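Beta-lactamase/D-alanine Carboxypeptidase (Yersinia pestis, PDB 3RJU) is probably a serine hydrolase of the beta-lactamase and penicillin-binding protein family, acting on beta-lactams or D-alanine-terminated peptides. Local coordinates at residues Y312-V325 and M338-V350. Sequence-based numbering, arbitrary orientation. Where two conformers were deposited one is given.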
loop_
_atom_site.group_PDB
_atom_site.type_symbol
_atom_site.label_atom_id
_atom_site.label_comp_id
_atom_site.label_asym_id
_atom_site.label_seq_id
_atom_site.Cartn_x
_atom_site.Cartn_y
_atom_site.Cartn_z
ATOM N N TYR A 312 0.926 0.746 -8.180
ATOM C CA TYR A 312 0.562 2.128 -7.938
ATOM C C TYR A 312 -0.946 2.233 -7.943
ATOM O O TYR A 312 -1.631 1.625 -8.786
ATOM C CB TYR A 312 1.173 3.018 -9.019
ATOM C CG TYR A 312 0.951 4.511 -8.870
ATOM C CD1 TYR A 312 1.355 5.193 -7.708
ATOM C CD2 TYR A 312 0.355 5.253 -9.900
ATOM C CE1 TYR A 312 1.174 6.566 -7.586
ATOM C CE2 TYR A 312 0.174 6.630 -9.783
ATOM C CZ TYR A 312 0.576 7.278 -8.621
ATOM O OH TYR A 312 0.395 8.645 -8.482
HETATM N N MSE A 313 -1.473 3.008 -7.004
HETATM C CA MSE A 313 -2.892 3.309 -6.995
HETATM C C MSE A 313 -3.033 4.820 -6.922
HETATM O O MSE A 313 -2.379 5.460 -6.093
HETATM C CB MSE A 313 -3.589 2.673 -5.785
HETATM C CG MSE A 313 -5.091 2.933 -5.774
HETATM SE SE MSE A 313 -6.020 2.003 -4.355
HETATM C CE MSE A 313 -5.601 0.176 -4.868
ATOM N N ALA A 314 -3.849 5.391 -7.806
ATOM C CA ALA A 314 -4.045 6.835 -7.833
ATOM C C ALA A 314 -5.530 7.081 -7.951
ATOM O O ALA A 314 -6.201 6.466 -8.787
ATOM C CB ALA A 314 -3.309 7.457 -9.032
HETATM N N MSE A 315 -6.071 7.990 -7.157
HETATM C CA MSE A 315 -7.487 8.237 -7.307
HETATM C C MSE A 315 -7.865 9.661 -6.997
HETATM O O MSE A 315 -7.139 10.388 -6.305
HETATM C CB MSE A 315 -8.305 7.281 -6.447
HETATM C CG MSE A 315 -8.104 7.468 -4.963
HETATM SE SE MSE A 315 -9.439 6.515 -3.906
HETATM C CE MSE A 315 -8.897 4.672 -4.262
ATOM N N VAL A 316 -9.024 10.037 -7.520
ATOM C CA VAL A 316 -9.591 11.350 -7.310
ATOM C C VAL A 316 -10.981 11.062 -6.752
ATOM O O VAL A 316 -11.947 10.929 -7.499
ATOM C CB VAL A 316 -9.667 12.161 -8.633
ATOM C CG1 VAL A 316 -10.242 13.556 -8.377
ATOM C CG2 VAL A 316 -8.290 12.264 -9.260
ATOM N N PRO A 317 -11.070 10.887 -5.429
ATOM C CA PRO A 317 -12.299 10.343 -4.852
ATOM C C PRO A 317 -13.535 11.190 -5.137
ATOM O O PRO A 317 -14.614 10.650 -5.316
ATOM C CB PRO A 317 -11.998 10.304 -3.343
ATOM C CG PRO A 317 -10.515 10.235 -3.265
ATOM C CD PRO A 317 -9.996 11.030 -4.422
ATOM N N GLU A 318 -13.359 12.503 -5.195
ATOM C CA GLU A 318 -14.488 13.393 -5.407
ATOM C C GLU A 318 -15.117 13.172 -6.780
ATOM O O GLU A 318 -16.297 13.471 -6.976
ATOM C CB GLU A 318 -14.067 14.855 -5.219
ATOM C CG GLU A 318 -12.956 15.297 -6.143
ATOM C CD GLU A 318 -11.562 15.239 -5.518
ATOM O OE1 GLU A 318 -11.186 14.236 -4.843
ATOM O OE2 GLU A 318 -10.836 16.227 -5.725
ATOM N N LYS A 319 -14.328 12.636 -7.714
ATOM C CA LYS A 319 -14.798 12.377 -9.080
ATOM C C LYS A 319 -15.042 10.886 -9.315
ATOM O O LYS A 319 -15.309 10.479 -10.453
ATOM C CB LYS A 319 -13.799 12.873 -10.138
ATOM C CG LYS A 319 -13.468 14.348 -10.114
ATOM C CD LYS A 319 -14.638 15.223 -10.415
ATOM C CE LYS A 319 -14.208 16.687 -10.374
ATOM N NZ LYS A 319 -13.122 16.901 -11.367
ATOM N N ASN A 320 -14.950 10.077 -8.255
ATOM C CA ASN A 320 -15.230 8.640 -8.352
ATOM C C ASN A 320 -14.338 7.938 -9.358
ATOM O O ASN A 320 -14.804 7.045 -10.084
ATOM C CB ASN A 320 -16.692 8.406 -8.722
ATOM C CG ASN A 320 -17.628 9.031 -7.724
ATOM O OD1 ASN A 320 -17.391 8.975 -6.508
ATOM N ND2 ASN A 320 -18.673 9.662 -8.226
ATOM N N ILE A 321 -13.073 8.347 -9.401
ATOM C CA ILE A 321 -12.120 7.798 -10.351
ATOM C C ILE A 321 -10.955 7.204 -9.591
ATOM O O ILE A 321 -10.394 7.847 -8.696
ATOM C CB ILE A 321 -11.629 8.890 -11.320
ATOM C CG1 ILE A 321 -12.755 9.227 -12.307
ATOM C CG2 ILE A 321 -10.322 8.451 -12.065
ATOM C CD1 ILE A 321 -12.549 10.537 -13.073
ATOM N N GLY A 322 -10.601 5.969 -9.933
ATOM C CA GLY A 322 -9.440 5.330 -9.343
ATOM C C GLY A 322 -8.756 4.443 -10.361
ATOM O O GLY A 322 -9.429 3.794 -11.162
ATOM N N VAL A 323 -7.426 4.406 -10.319
ATOM C CA VAL A 323 -6.643 3.538 -11.175
ATOM C C VAL A 323 -5.659 2.752 -10.335
ATOM O O VAL A 323 -4.957 3.311 -9.498
ATOM C CB VAL A 323 -5.876 4.339 -12.223
ATOM C CG1 VAL A 323 -5.039 3.394 -13.057
ATOM C CG2 VAL A 323 -6.876 5.106 -13.108
ATOM N N PHE A 324 -5.636 1.442 -10.542
ATOM C CA PHE A 324 -4.642 0.577 -9.929
ATOM C C PHE A 324 -3.851 -0.107 -11.041
ATOM O O PHE A 324 -4.438 -0.622 -12.009
ATOM C CB PHE A 324 -5.320 -0.512 -9.095
ATOM C CG PHE A 324 -4.368 -1.567 -8.591
ATOM C CD1 PHE A 324 -3.426 -1.255 -7.606
ATOM C CD2 PHE A 324 -4.411 -2.864 -9.083
ATOM C CE1 PHE A 324 -2.539 -2.215 -7.131
ATOM C CE2 PHE A 324 -3.525 -3.826 -8.616
ATOM C CZ PHE A 324 -2.592 -3.500 -7.629
ATOM N N VAL A 325 -2.532 -0.150 -10.898
ATOM C CA VAL A 325 -1.720 -0.826 -11.890
ATOM C C VAL A 325 -0.692 -1.702 -11.200
ATOM O O VAL A 325 -0.189 -1.373 -10.125
ATOM C CB VAL A 325 -1.010 0.181 -12.862
ATOM C CG1 VAL A 325 -0.060 1.085 -12.093
ATOM C CG2 VAL A 325 -0.282 -0.564 -13.963
HETATM N N MSE A 338 5.875 4.115 -15.040
HETATM C CA MSE A 338 4.559 3.549 -14.887
HETATM C C MSE A 338 3.643 4.561 -14.186
HETATM O O MSE A 338 2.576 4.890 -14.699
HETATM C CB MSE A 338 4.637 2.253 -14.085
HETATM C CG MSE A 338 3.280 1.609 -13.821
HETATM SE SE MSE A 338 3.429 0.055 -12.655
HETATM C CE MSE A 338 3.681 1.008 -10.972
ATOM N N SER A 339 4.066 5.087 -13.035
ATOM C CA SER A 339 3.196 5.980 -12.277
ATOM C C SER A 339 2.892 7.315 -12.979
ATOM O O SER A 339 1.774 7.806 -12.889
ATOM C CB SER A 339 3.727 6.198 -10.857
ATOM O OG SER A 339 4.983 6.855 -10.867
ATOM N N ASP A 340 3.862 7.886 -13.695
ATOM C CA ASP A 340 3.593 9.115 -14.451
ATOM C C ASP A 340 2.485 8.874 -15.487
ATOM O O ASP A 340 1.606 9.721 -15.680
ATOM C CB ASP A 340 4.833 9.624 -15.180
ATOM C CG ASP A 340 5.839 10.329 -14.267
ATOM O OD1 ASP A 340 5.526 10.667 -13.087
ATOM O OD2 ASP A 340 6.963 10.573 -14.765
ATOM N N GLY A 341 2.527 7.723 -16.160
ATOM C CA GLY A 341 1.506 7.389 -17.139
ATOM C C GLY A 341 0.128 7.258 -16.511
ATOM O O GLY A 341 -0.869 7.723 -17.064
ATOM N N VAL A 342 0.065 6.613 -15.347
ATOM C CA VAL A 342 -1.199 6.530 -14.617
ATOM C C VAL A 342 -1.728 7.920 -14.244
ATOM O O VAL A 342 -2.916 8.198 -14.402
ATOM C CB VAL A 342 -1.075 5.621 -13.370
ATOM C CG1 VAL A 342 -2.259 5.816 -12.425
ATOM C CG2 VAL A 342 -0.923 4.147 -13.792
ATOM N N ASN A 343 -0.853 8.800 -13.767
ATOM C CA ASN A 343 -1.297 10.133 -13.379
ATOM C C ASN A 343 -1.853 10.902 -14.572
ATOM O O ASN A 343 -2.860 11.601 -14.462
ATOM C CB ASN A 343 -0.173 10.917 -12.693
ATOM C CG ASN A 343 0.195 10.334 -11.339
ATOM O OD1 ASN A 343 -0.660 9.731 -10.659
ATOM N ND2 ASN A 343 1.471 10.496 -10.937
ATOM N N GLN A 344 -1.205 10.751 -15.721
ATOM C CA GLN A 344 -1.705 11.391 -16.926
ATOM C C GLN A 344 -3.030 10.797 -17.390
ATOM O O GLN A 344 -3.900 11.522 -17.874
ATOM C CB GLN A 344 -0.655 11.337 -18.029
ATOM C CG GLN A 344 0.536 12.193 -17.691
ATOM C CD GLN A 344 1.682 12.012 -18.649
ATOM O OE1 GLN A 344 1.499 11.544 -19.776
ATOM N NE2 GLN A 344 2.880 12.388 -18.212
ATOM N N LEU A 345 -3.179 9.480 -17.253
ATOM C CA LEU A 345 -4.465 8.839 -17.520
ATOM C C LEU A 345 -5.552 9.434 -16.611
ATOM O O LEU A 345 -6.639 9.790 -17.070
ATOM C CB LEU A 345 -4.368 7.326 -17.316
ATOM C CG LEU A 345 -5.685 6.525 -17.340
ATOM C CD1 LEU A 345 -6.481 6.730 -18.638
ATOM C CD2 LEU A 345 -5.385 5.051 -17.123
ATOM N N VAL A 346 -5.250 9.534 -15.318
ATOM C CA VAL A 346 -6.211 10.083 -14.362
ATOM C C VAL A 346 -6.582 11.520 -14.770
ATOM O O VAL A 346 -7.751 11.919 -14.710
ATOM C CB VAL A 346 -5.661 10.033 -12.917
ATOM C CG1 VAL A 346 -6.515 10.869 -11.980
ATOM C CG2 VAL A 346 -5.609 8.587 -12.427
ATOM N N ALA A 347 -5.592 12.276 -15.229
ATOM C CA ALA A 347 -5.828 13.663 -15.640
ATOM C C ALA A 347 -6.798 13.725 -16.827
ATOM O O ALA A 347 -7.652 14.619 -16.898
ATOM C CB ALA A 347 -4.515 14.358 -15.992
ATOM N N GLU A 348 -6.674 12.779 -17.759
ATOM C CA GLU A 348 -7.608 12.747 -18.879
ATOM C C GLU A 348 -9.006 12.301 -18.416
ATOM O O GLU A 348 -10.017 12.839 -18.868
ATOM C CB GLU A 348 -7.085 11.856 -20.010
ATOM C CG GLU A 348 -7.957 11.910 -21.295
ATOM C CD GLU A 348 -8.005 13.293 -21.950
ATOM O OE1 GLU A 348 -7.027 14.058 -21.811
ATOM O OE2 GLU A 348 -9.027 13.607 -22.616
ATOM N N LEU A 349 -9.058 11.332 -17.500
ATOM C CA LEU A 349 -10.336 10.831 -17.020
ATOM C C LEU A 349 -11.147 11.885 -16.267
ATOM O O LEU A 349 -12.376 11.865 -16.321
ATOM C CB LEU A 349 -10.168 9.566 -16.174
ATOM C CG LEU A 349 -9.693 8.302 -16.886
ATOM C CD1 LEU A 349 -9.277 7.255 -15.859
ATOM C CD2 LEU A 349 -10.754 7.730 -17.846
ATOM N N VAL A 350 -10.484 12.806 -15.571
ATOM C CA VAL A 350 -11.253 13.786 -14.797
ATOM C C VAL A 350 -11.877 14.911 -15.629
ATOM O O VAL A 350 -12.718 15.649 -15.122
ATOM C CB VAL A 350 -10.437 14.418 -13.624
ATOM C CG1 VAL A 350 -9.996 13.345 -12.606
ATOM C CG2 VAL A 350 -9.272 15.234 -14.153
HETATM O O HOH W 1 -12.146 18.320 -14.201
#
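The hairpin that carries Y312 and V325 lies along helix 338-349, whose axis passes 8.9 Å from that of strand 312-316, nearly parallel to it (20°) and nearly antiparallel to strand 321-325. This is the C-terminal helix of the beta-lactamase/penicillin-binding protein fold packed on the central antiparallel sheet, and it illustrates how a helix can straddle two neighbouring strands. V342 fits over both strands: its CG1 meets V323 CG1 at 3.7 Å and A314 CB, while CG2 turns to V325 CG1. One turn on, V346 parts its branches by strand, CG1 against V316 CG2 (3.5 Å) and CG2 against V323 CG2. V350 continues the row, its CG1 lodged between V316 CG2 and I321 CD1. Near the tight turn, where a G1 beta bulge at N320-I321 opposite V316 closes the hairpin, one water accepts a weak hydrogen bond from K319 NZ and donates to V350 O. At the other end V325 and M338 meet tip to tip, SE standing 3.7 Å from V325 CG1, and the M338 chain bends at its last torsion to bring CE to Y312 CB. With CG anti to the backbone N, the Y312 torsion (chi1 -177°) carries the ring over S339, whose CB sits above its centre in a CH-pi contact. L345 and L349 also touch helix 6-20, at Y13 and I9. The ring and the N343 amide planes stand 74° apart, and Y312 OH donates to a lone pair of N343 OD1 at 2.7 Å, in the carbonyl plane.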